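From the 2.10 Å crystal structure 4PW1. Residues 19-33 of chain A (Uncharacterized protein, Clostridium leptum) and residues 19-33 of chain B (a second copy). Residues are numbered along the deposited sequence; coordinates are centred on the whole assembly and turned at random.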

ATOM      1  N   TYR A  19       1.440 -12.145   0.122  1.00 22.39           N
ATOM      2  CA  TYR A  19       1.171 -11.438  -1.141  1.00 23.88           C
ATOM      3  C   TYR A  19       0.097 -10.402  -0.955  1.00 25.92           C
ATOM      4  O   TYR A  19      -0.924 -10.700  -0.350  1.00 31.58           O
ATOM      5  N   LEU A  20       0.282  -9.189  -1.443  1.00 24.13           N
ATOM      6  CA  LEU A  20      -0.820  -8.228  -1.419  1.00 29.09           C
ATOM      7  C   LEU A  20      -1.835  -8.573  -2.506  1.00 29.80           C
ATOM      8  O   LEU A  20      -1.458  -9.097  -3.523  1.00 31.96           O
ATOM      9  N   ASN A  21      -3.116  -8.290  -2.304  1.00 30.00           N
ATOM     10  CA  ASN A  21      -4.136  -8.706  -3.286  1.00 30.56           C
ATOM     11  C   ASN A  21      -4.476  -7.570  -4.235  1.00 33.62           C
ATOM     12  O   ASN A  21      -3.856  -6.468  -4.140  1.00 28.23           O
ATOM     13  N   SER A  22      -5.411  -7.802  -5.165  1.00 33.66           N
ATOM     14  CA  SER A  22      -5.663  -6.818  -6.238  1.00 38.19           C
ATOM     15  C   SER A  22      -6.296  -5.518  -5.703  1.00 34.11           C
ATOM     16  O   SER A  22      -6.211  -4.488  -6.338  1.00 35.59           O
ATOM     17  N   GLY A  23      -6.917  -5.571  -4.532  1.00 28.97           N
ATOM     18  CA  GLY A  23      -7.528  -4.370  -3.908  1.00 32.14           C
ATOM     19  C   GLY A  23      -6.599  -3.497  -3.076  1.00 30.34           C
ATOM     20  O   GLY A  23      -7.059  -2.617  -2.336  1.00 29.57           O
ATOM     21  N   GLU A  24      -5.299  -3.751  -3.185  1.00 28.05           N
ATOM     22  CA  GLU A  24      -4.321  -3.095  -2.347  1.00 28.62           C
ATOM     23  C   GLU A  24      -3.282  -2.427  -3.252  1.00 26.10           C
ATOM     24  O   GLU A  24      -2.649  -3.066  -4.071  1.00 27.02           O
ATOM     25  N   GLU A  25      -3.145  -1.117  -3.121  1.00 26.07           N
ATOM     26  CA  GLU A  25      -2.085  -0.355  -3.750  1.00 22.53           C
ATOM     27  C   GLU A  25      -1.087   0.045  -2.678  1.00 22.48           C
ATOM     28  O   GLU A  25      -1.445   0.649  -1.652  1.00 24.86           O
ATOM     29  N   LEU A  26       0.175  -0.283  -2.927  1.00 21.31           N
ATOM     30  CA  LEU A  26       1.252   0.063  -2.027  1.00 23.27           C
ATOM     31  C   LEU A  26       2.076   1.150  -2.670  1.00 24.38           C
ATOM     32  O   LEU A  26       2.662   0.922  -3.715  1.00 23.13           O
ATOM     33  N   ASN A  27       2.062   2.352  -2.105  1.00 21.45           N
ATOM     34  CA  ASN A  27       2.916   3.417  -2.590  1.00 23.65           C
ATOM     35  C   ASN A  27       4.087   3.595  -1.637  1.00 24.52           C
ATOM     36  O   ASN A  27       3.904   3.874  -0.466  1.00 28.00           O
ATOM     37  N   LEU A  28       5.292   3.503  -2.149  1.00 20.06           N
ATOM     38  CA  LEU A  28       6.466   3.765  -1.351  1.00 20.95           C
ATOM     39  C   LEU A  28       6.804   5.254  -1.367  1.00 18.46           C
ATOM     40  O   LEU A  28       6.587   5.960  -2.375  1.00 18.21           O
ATOM     41  N   TYR A  29       7.375   5.712  -0.265  1.00 19.00           N
ATOM     42  CA  TYR A  29       7.822   7.085  -0.158  1.00 20.34           C
ATOM     43  C   TYR A  29       8.736   7.386  -1.356  1.00 18.54           C
ATOM     44  O   TYR A  29       9.578   6.563  -1.718  1.00 19.51           O
ATOM     45  N   PRO A  30       8.571   8.564  -1.997  1.00 20.23           N
ATOM     46  CA  PRO A  30       7.658   9.665  -1.715  1.00 20.68           C
ATOM     47  C   PRO A  30       6.445   9.722  -2.658  1.00 17.80           C
ATOM     48  O   PRO A  30       5.815  10.768  -2.772  1.00 16.89           O
ATOM     49  N   TRP A  31       6.115   8.609  -3.292  1.00 17.33           N
ATOM     50  CA  TRP A  31       4.986   8.575  -4.226  1.00 18.47           C
ATOM     51  C   TRP A  31       3.665   8.842  -3.540  1.00 20.55           C
ATOM     52  O   TRP A  31       2.716   9.263  -4.198  1.00 20.27           O
ATOM     53  N   ASN A  32       3.615   8.665  -2.228  1.00 21.16           N
ATOM     54  CA  ASN A  32       2.424   9.029  -1.472  1.00 24.89           C
ATOM     55  C   ASN A  32       2.195  10.541  -1.494  1.00 28.13           C
ATOM     56  O   ASN A  32       1.094  10.990  -1.227  1.00 20.19           O
ATOM     57  N   LEU A  33       3.242  11.328  -1.786  1.00 21.99           N
ATOM     58  CA  LEU A  33       3.133  12.776  -1.832  1.00 21.94           C
ATOM     59  C   LEU A  33       2.936  13.311  -3.235  1.00 22.31           C
ATOM     60  O   LEU A  33       2.820  14.512  -3.419  1.00 26.30           O
TER
ATOM     61  N   TYR B  19       4.108  -6.139   9.977  1.00 23.55           N
ATOM     62  CA  TYR B  19       3.734  -4.714  10.097  1.00 27.15           C
ATOM     63  C   TYR B  19       4.259  -3.922   8.916  1.00 29.73           C
ATOM     64  O   TYR B  19       5.419  -4.093   8.564  1.00 29.83           O
ATOM     65  N   LEU B  20       3.484  -3.010   8.341  1.00 26.14           N
ATOM     66  CA  LEU B  20       4.057  -2.069   7.360  1.00 32.15           C
ATOM     67  C   LEU B  20       4.841  -0.908   8.023  1.00 32.94           C
ATOM     68  O   LEU B  20       4.513  -0.528   9.090  1.00 40.82           O
ATOM     69  N   ASN B  21       5.910  -0.393   7.408  1.00 39.94           N
ATOM     70  CA  ASN B  21       6.760   0.652   8.052  1.00 38.54           C
ATOM     71  C   ASN B  21       6.330   2.051   7.622  1.00 46.96           C
ATOM     72  O   ASN B  21       5.302   2.161   6.866  1.00 37.39           O
ATOM     73  N   SER B  22       7.037   3.110   8.093  1.00 34.88           N
ATOM     74  CA  SER B  22       6.534   4.526   7.815  1.00 45.14           C
ATOM     75  C   SER B  22       6.554   4.879   6.320  1.00 43.64           C
ATOM     76  O   SER B  22       5.797   5.718   5.852  1.00 37.93           O
ATOM     77  N   GLY B  23       7.477   4.259   5.584  1.00 39.77           N
ATOM     78  CA  GLY B  23       7.670   4.569   4.169  1.00 42.53           C
ATOM     79  C   GLY B  23       6.718   3.881   3.222  1.00 43.85           C
ATOM     80  O   GLY B  23       6.955   3.886   2.012  1.00 36.11           O
ATOM     81  N   GLU B  24       5.632   3.332   3.779  1.00 38.09           N
ATOM     82  CA  GLU B  24       4.693   2.571   3.032  1.00 36.93           C
ATOM     83  C   GLU B  24       3.294   3.179   3.272  1.00 36.02           C
ATOM     84  O   GLU B  24       2.815   3.253   4.392  1.00 41.02           O
ATOM     85  N   GLU B  25       2.671   3.623   2.193  1.00 28.71           N
ATOM     86  CA  GLU B  25       1.276   3.977   2.172  1.00 26.25           C
ATOM     87  C   GLU B  25       0.511   2.829   1.478  1.00 25.76           C
ATOM     88  O   GLU B  25       0.824   2.430   0.342  1.00 28.41           O
ATOM     89  N   LEU B  26      -0.478   2.306   2.175  1.00 22.11           N
ATOM     90  CA  LEU B  26      -1.343   1.292   1.653  1.00 21.89           C
ATOM     91  C   LEU B  26      -2.703   1.913   1.380  1.00 22.13           C
ATOM     92  O   LEU B  26      -3.352   2.356   2.303  1.00 21.97           O
ATOM     93  N   ASN B  27      -3.112   1.961   0.119  1.00 20.18           N
ATOM     94  CA  ASN B  27      -4.426   2.433  -0.237  1.00 25.72           C
ATOM     95  C   ASN B  27      -5.291   1.250  -0.639  1.00 23.67           C
ATOM     96  O   ASN B  27      -4.933   0.504  -1.546  1.00 26.92           O
ATOM     97  N   LEU B  28      -6.429   1.110  -0.001  1.00 18.67           N
ATOM     98  CA  LEU B  28      -7.403   0.087  -0.409  1.00 21.08           C
ATOM     99  C   LEU B  28      -8.342   0.611  -1.482  1.00 17.17           C
ATOM    100  O   LEU B  28      -8.639   1.816  -1.522  1.00 18.25           O
ATOM    101  N   TYR B  29      -8.742  -0.272  -2.373  1.00 17.49           N
ATOM    102  CA  TYR B  29      -9.665   0.052  -3.446  1.00 18.73           C
ATOM    103  C   TYR B  29     -10.898   0.726  -2.817  1.00 18.86           C
ATOM    104  O   TYR B  29     -11.384   0.279  -1.774  1.00 14.97           O
ATOM    105  N   PRO B  30     -11.369   1.837  -3.403  1.00 18.66           N
ATOM    106  CA  PRO B  30     -10.949   2.502  -4.622  1.00 18.14           C
ATOM    107  C   PRO B  30     -10.132   3.785  -4.374  1.00 17.66           C
ATOM    108  O   PRO B  30     -10.018   4.617  -5.274  1.00 18.70           O
ATOM    109  N   TRP B  31      -9.543   3.915  -3.196  1.00 17.36           N
ATOM    110  CA  TRP B  31      -8.763   5.102  -2.861  1.00 18.12           C
ATOM    111  C   TRP B  31      -7.533   5.242  -3.738  1.00 17.75           C
ATOM    112  O   TRP B  31      -7.031   6.341  -3.884  1.00 17.54           O
ATOM    113  N   ASN B  32      -7.104   4.173  -4.382  1.00 19.07           N
ATOM    114  CA  ASN B  32      -6.032   4.271  -5.365  1.00 25.86           C
ATOM    115  C   ASN B  32      -6.460   5.104  -6.576  1.00 25.12           C
ATOM    116  O   ASN B  32      -5.617   5.574  -7.329  1.00 19.18           O
ATOM    117  N   LEU B  33      -7.758   5.260  -6.784  1.00 20.76           N
ATOM    118  CA  LEU B  33      -8.254   6.004  -7.941  1.00 22.17           C
ATOM    119  C   LEU B  33      -8.617   7.427  -7.585  1.00 23.36           C
ATOM    120  O   LEU B  33      -8.985   8.184  -8.450  1.00 23.75           O
TER

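Strands 24-28 of the two copies pair antiparallel about A:Leu26 and B:Leu26, whose CA atoms lie 4.7 Å apart, and the side chains divide between the two faces of the sheet. A:Glu25 and B:Glu25 cover the most surface, about 90 Å² each, on the face they share with A:Asn27 and B:Asn27. Both glutamates are t at chi1 and t at chi2, with chi3 near 70°, and this extended form carries each carboxylate to the partner strand. There A:Glu25 OE1 accepts a hydrogen bond from B:Asn27 ND2 (2.9 Å), and B:Glu25 OE1 accepts one from A:Asn27 ND2 (2.8 Å). Both asparagines are m at chi1. Each amide also donates within its own strand, A:Asn27 ND2 to A:Glu25 OE1 at 3.3 Å and B:Asn27 ND2 to B:Glu25 OE1, a weak bond, at 3.3 Å. The two ND2 atoms of A:Asn27 and B:Asn27 sit 3.2 Å apart; both are donors, so the carboxylates, not each other, are their partners. A:Glu25 OE1 also lies 3.4 Å from B:Asn32 CB. Water 1 lies 3.0 Å from B:Glu25 OE2 and 2.9 Å from A:Asn32 O, placed to bridge the two copies.

The other face is mainly apolar. A:Leu26 and B:Leu26, t at chi1 and p at chi2, are buried and reach across the interface: A:Leu26 CD1 lies 3.9 Å from B:Glu24 CB and 4.4 Å from B:Leu20 CD1, and B:Leu26 CD1 makes the equivalent contacts with A:Glu24 and A:Leu20. Flanking them, A:Glu24 CG packs 3.6 Å from B:Leu28 CD2. A:Glu24, m at chi1, turns OE1 back to its own turn, accepting from A:Asn21 N at 2.8 Å, while its OE2 is buried without a partner in the model.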

ATOM      1  CB  TYR A  19       0.659 -12.409  -2.192  1.00 26.85           C
ATOM      2  CG  TYR A  19       1.689 -13.373  -2.666  1.00 27.58           C
ATOM      3  CD1 TYR A  19       2.101 -14.433  -1.865  1.00 31.79           C
ATOM      4  CD2 TYR A  19       2.291 -13.206  -3.924  1.00 32.45           C
ATOM      5  CE1 TYR A  19       3.082 -15.312  -2.291  1.00 37.36           C
ATOM      6  CE2 TYR A  19       3.258 -14.093  -4.367  1.00 36.70           C
ATOM      7  CZ  TYR A  19       3.643 -15.140  -3.541  1.00 33.56           C
ATOM      8  OH  TYR A  19       4.574 -16.018  -3.980  1.00 40.80           O
ATOM      9  CB  LEU A  20      -0.307  -6.796  -1.593  1.00 28.55           C
ATOM     10  CG  LEU A  20       0.566  -6.294  -0.464  1.00 29.30           C
ATOM     11  CD1 LEU A  20       0.825  -4.801  -0.640  1.00 33.33           C
ATOM     12  CD2 LEU A  20      -0.022  -6.540   0.881  1.00 36.18           C
ATOM     13  CB  ASN A  21      -5.363  -9.386  -2.598  1.00 35.02           C
ATOM     14  CG  ASN A  21      -6.157  -8.454  -1.675  1.00 36.65           C
ATOM     15  OD1 ASN A  21      -6.226  -7.239  -1.892  1.00 38.79           O
ATOM     16  ND2 ASN A  21      -6.801  -9.038  -0.667  1.00 34.45           N
ATOM     17  CB  SER A  22      -6.577  -7.428  -7.306  1.00 37.68           C
ATOM     18  OG  SER A  22      -7.816  -7.779  -6.724  1.00 49.19           O
ATOM     19  CB  GLU A  24      -3.689  -4.104  -1.368  1.00 31.80           C
ATOM     20  CG  GLU A  24      -4.602  -4.607  -0.225  1.00 36.74           C
ATOM     21  CD  GLU A  24      -4.003  -5.756   0.624  1.00 43.72           C
ATOM     22  OE1 GLU A  24      -3.451  -6.716   0.016  1.00 40.79           O
ATOM     23  OE2 GLU A  24      -4.098  -5.738   1.905  1.00 37.45           O
ATOM     24  CB  GLU A  25      -2.629   0.883  -4.478  1.00 24.02           C
ATOM     25  CG  GLU A  25      -1.548   1.814  -5.022  1.00 26.98           C
ATOM     26  CD  GLU A  25      -2.084   3.129  -5.563  1.00 26.73           C
ATOM     27  OE1 GLU A  25      -2.535   4.008  -4.759  1.00 30.53           O
ATOM     28  OE2 GLU A  25      -2.107   3.261  -6.812  1.00 33.29           O
ATOM     29  CB  LEU A  26       2.080  -1.182  -1.761  1.00 27.25           C
ATOM     30  CG  LEU A  26       3.247  -1.064  -0.785  1.00 32.64           C
ATOM     31  CD1 LEU A  26       2.784  -0.629   0.588  1.00 36.45           C
ATOM     32  CD2 LEU A  26       3.936  -2.415  -0.685  1.00 37.69           C
ATOM     33  CB  ASN A  27       2.194   4.758  -2.626  1.00 27.31           C
ATOM     34  CG  ASN A  27       1.097   4.805  -3.637  1.00 33.36           C
ATOM     35  OD1 ASN A  27       1.194   4.250  -4.721  1.00 33.94           O
ATOM     36  ND2 ASN A  27       0.023   5.445  -3.274  1.00 40.02           N
ATOM     37  CB  LEU A  28       7.644   2.937  -1.899  1.00 21.17           C
ATOM     38  CG  LEU A  28       7.425   1.415  -1.936  1.00 24.88           C
ATOM     39  CD1 LEU A  28       8.662   0.707  -2.449  1.00 29.17           C
ATOM     40  CD2 LEU A  28       7.028   0.897  -0.570  1.00 26.27           C
ATOM     41  CB  TYR A  29       8.530   7.314   1.197  1.00 20.41           C
ATOM     42  CG  TYR A  29       9.139   8.693   1.303  1.00 21.52           C
ATOM     43  CD1 TYR A  29       8.358   9.805   1.714  1.00 21.89           C
ATOM     44  CD2 TYR A  29      10.463   8.914   0.917  1.00 21.75           C
ATOM     45  CE1 TYR A  29       8.920  11.077   1.786  1.00 22.49           C
ATOM     46  CE2 TYR A  29      11.036  10.188   0.971  1.00 21.94           C
ATOM     47  CZ  TYR A  29      10.269  11.262   1.386  1.00 22.44           C
ATOM     48  OH  TYR A  29      10.859  12.504   1.423  1.00 20.97           O
ATOM     49  CB  PRO A  30       8.550  10.889  -1.939  1.00 20.65           C
ATOM     50  CG  PRO A  30       9.363  10.472  -3.133  1.00 23.45           C
ATOM     51  CD  PRO A  30       9.560   8.962  -3.013  1.00 20.78           C
ATOM     52  CB  TRP A  31       4.956   7.297  -5.060  1.00 18.25           C
ATOM     53  CG  TRP A  31       6.192   7.226  -5.920  1.00 18.12           C
ATOM     54  CD1 TRP A  31       7.377   6.564  -5.633  1.00 19.76           C
ATOM     55  CD2 TRP A  31       6.409   7.925  -7.137  1.00 17.88           C
ATOM     56  NE1 TRP A  31       8.309   6.822  -6.611  1.00 17.03           N
ATOM     57  CE2 TRP A  31       7.752   7.667  -7.540  1.00 17.93           C
ATOM     58  CE3 TRP A  31       5.631   8.792  -7.909  1.00 20.07           C
ATOM     59  CZ2 TRP A  31       8.287   8.203  -8.696  1.00 17.96           C
ATOM     60  CZ3 TRP A  31       6.178   9.322  -9.062  1.00 22.78           C
ATOM     61  CH2 TRP A  31       7.491   9.025  -9.443  1.00 21.33           C
ATOM     62  CB  ASN A  32       2.539   8.565  -0.022  1.00 24.24           C
ATOM     63  CG  ASN A  32       3.814   9.045   0.634  1.00 24.05           C
ATOM     64  OD1 ASN A  32       4.914   8.862   0.100  1.00 23.74           O
ATOM     65  ND2 ASN A  32       3.683   9.701   1.762  1.00 26.88           N
ATOM     66  CB  LEU A  33       4.377  13.426  -1.250  1.00 22.01           C
ATOM     67  CG  LEU A  33       4.665  13.007   0.189  1.00 27.55           C
ATOM     68  CD1 LEU A  33       6.000  13.592   0.645  1.00 26.10           C
ATOM     69  CD2 LEU A  33       3.564  13.443   1.165  1.00 26.66           C
TER
ATOM     70  CB  TYR B  19       4.360  -4.112  11.365  1.00 32.71           C
ATOM     71  CG  TYR B  19       3.731  -4.628  12.646  1.00 32.50           C
ATOM     72  CD1 TYR B  19       4.000  -5.919  13.106  1.00 31.77           C
ATOM     73  CD2 TYR B  19       2.854  -3.829  13.385  1.00 34.17           C
ATOM     74  CE1 TYR B  19       3.421  -6.394  14.281  1.00 35.48           C
ATOM     75  CE2 TYR B  19       2.269  -4.291  14.563  1.00 33.42           C
ATOM     76  CZ  TYR B  19       2.550  -5.567  14.995  1.00 36.17           C
ATOM     77  OH  TYR B  19       2.000  -6.007  16.158  1.00 38.97           O
ATOM     78  CB  LEU B  20       2.974  -1.520   6.445  1.00 33.97           C
ATOM     79  CG  LEU B  20       2.270  -2.553   5.613  1.00 33.61           C
ATOM     80  CD1 LEU B  20       1.382  -1.838   4.599  1.00 38.05           C
ATOM     81  CD2 LEU B  20       3.217  -3.470   4.896  1.00 44.92           C
ATOM     82  CB  ASN B  21       8.275   0.371   7.871  1.00 46.74           C
ATOM     83  CG  ASN B  21       8.766   0.421   6.409  1.00 51.09           C
ATOM     84  OD1 ASN B  21       8.232   1.148   5.577  1.00 53.72           O
ATOM     85  ND2 ASN B  21       9.844  -0.334   6.118  1.00 38.37           N
ATOM     86  CB  SER B  22       7.352   5.672   8.498  1.00 43.50           C
ATOM     87  OG  SER B  22       8.078   5.271   9.628  1.00 56.30           O
ATOM     88  CB  GLU B  24       4.783   1.065   3.433  1.00 44.35           C
ATOM     89  CG  GLU B  24       6.067   0.327   2.947  1.00 56.45           C
ATOM     90  CD  GLU B  24       6.263  -1.118   3.502  1.00 69.01           C
ATOM     91  OE1 GLU B  24       6.047  -1.335   4.719  1.00 73.46           O
ATOM     92  OE2 GLU B  24       6.661  -2.055   2.741  1.00 55.57           O
ATOM     93  CB  GLU B  25       1.055   5.294   1.432  1.00 27.00           C
ATOM     94  CG  GLU B  25      -0.421   5.668   1.252  1.00 26.21           C
ATOM     95  CD  GLU B  25      -0.636   6.894   0.367  1.00 29.05           C
ATOM     96  OE1 GLU B  25      -0.413   6.861  -0.875  1.00 29.00           O
ATOM     97  OE2 GLU B  25      -1.020   7.920   0.924  1.00 37.93           O
ATOM     98  CB  LEU B  26      -1.465   0.154   2.670  1.00 24.71           C
ATOM     99  CG  LEU B  26      -2.330  -1.049   2.295  1.00 27.98           C
ATOM    100  CD1 LEU B  26      -1.779  -1.737   1.057  1.00 30.95           C
ATOM    101  CD2 LEU B  26      -2.356  -2.037   3.454  1.00 30.67           C
ATOM    102  CB  ASN B  27      -4.381   3.350  -1.450  1.00 25.57           C
ATOM    103  CG  ASN B  27      -3.675   4.656  -1.178  1.00 32.33           C
ATOM    104  OD1 ASN B  27      -3.783   5.229  -0.113  1.00 34.12           O
ATOM    105  ND2 ASN B  27      -2.910   5.107  -2.136  1.00 31.28           N
ATOM    106  CB  LEU B  28      -8.197  -0.358   0.812  1.00 20.52           C
ATOM    107  CG  LEU B  28      -7.356  -0.887   1.973  1.00 22.15           C
ATOM    108  CD1 LEU B  28      -8.289  -1.343   3.090  1.00 24.38           C
ATOM    109  CD2 LEU B  28      -6.441  -2.006   1.518  1.00 26.28           C
ATOM    110  CB  TYR B  29     -10.023  -1.199  -4.263  1.00 21.32           C
ATOM    111  CG  TYR B  29     -11.104  -0.917  -5.302  1.00 20.69           C
ATOM    112  CD1 TYR B  29     -10.771  -0.437  -6.585  1.00 19.33           C
ATOM    113  CD2 TYR B  29     -12.457  -1.076  -4.969  1.00 17.91           C
ATOM    114  CE1 TYR B  29     -11.745  -0.160  -7.523  1.00 21.34           C
ATOM    115  CE2 TYR B  29     -13.443  -0.801  -5.901  1.00 18.77           C
ATOM    116  CZ  TYR B  29     -13.092  -0.349  -7.158  1.00 20.74           C
ATOM    117  OH  TYR B  29     -14.080  -0.025  -8.017  1.00 23.33           O
ATOM    118  CB  PRO B  30     -12.295   2.873  -5.272  1.00 18.97           C
ATOM    119  CG  PRO B  30     -13.127   3.276  -4.095  1.00 18.63           C
ATOM    120  CD  PRO B  30     -12.662   2.373  -2.945  1.00 19.85           C
ATOM    121  CB  TRP B  31      -8.439   5.171  -1.363  1.00 18.16           C
ATOM    122  CG  TRP B  31      -9.718   5.282  -0.579  1.00 18.71           C
ATOM    123  CD1 TRP B  31     -10.419   4.274  -0.012  1.00 19.93           C
ATOM    124  CD2 TRP B  31     -10.488   6.458  -0.389  1.00 18.67           C
ATOM    125  NE1 TRP B  31     -11.549   4.765   0.586  1.00 19.61           N
ATOM    126  CE2 TRP B  31     -11.617   6.105   0.359  1.00 19.84           C
ATOM    127  CE3 TRP B  31     -10.329   7.788  -0.775  1.00 20.17           C
ATOM    128  CZ2 TRP B  31     -12.595   7.021   0.700  1.00 20.18           C
ATOM    129  CZ3 TRP B  31     -11.278   8.711  -0.389  1.00 18.24           C
ATOM    130  CH2 TRP B  31     -12.390   8.320   0.336  1.00 20.56           C
ATOM    131  CB  ASN B  32      -5.582   2.882  -5.836  1.00 27.41           C
ATOM    132  CG  ASN B  32      -6.763   2.045  -6.326  1.00 23.29           C
ATOM    133  OD1 ASN B  32      -7.784   1.918  -5.636  1.00 22.98           O
ATOM    134  ND2 ASN B  32      -6.643   1.495  -7.505  1.00 23.46           N
ATOM    135  CB  LEU B  33      -9.468   5.294  -8.521  1.00 23.27           C
ATOM    136  CG  LEU B  33      -9.194   3.850  -8.962  1.00 24.06           C
ATOM    137  CD1 LEU B  33     -10.481   3.204  -9.432  1.00 25.86           C
ATOM    138  CD2 LEU B  33      -8.148   3.775 -10.076  1.00 25.38           C
TER
HETATM  139  O   HOH W   1      -1.489   9.755  -1.358  1.00 38.89           O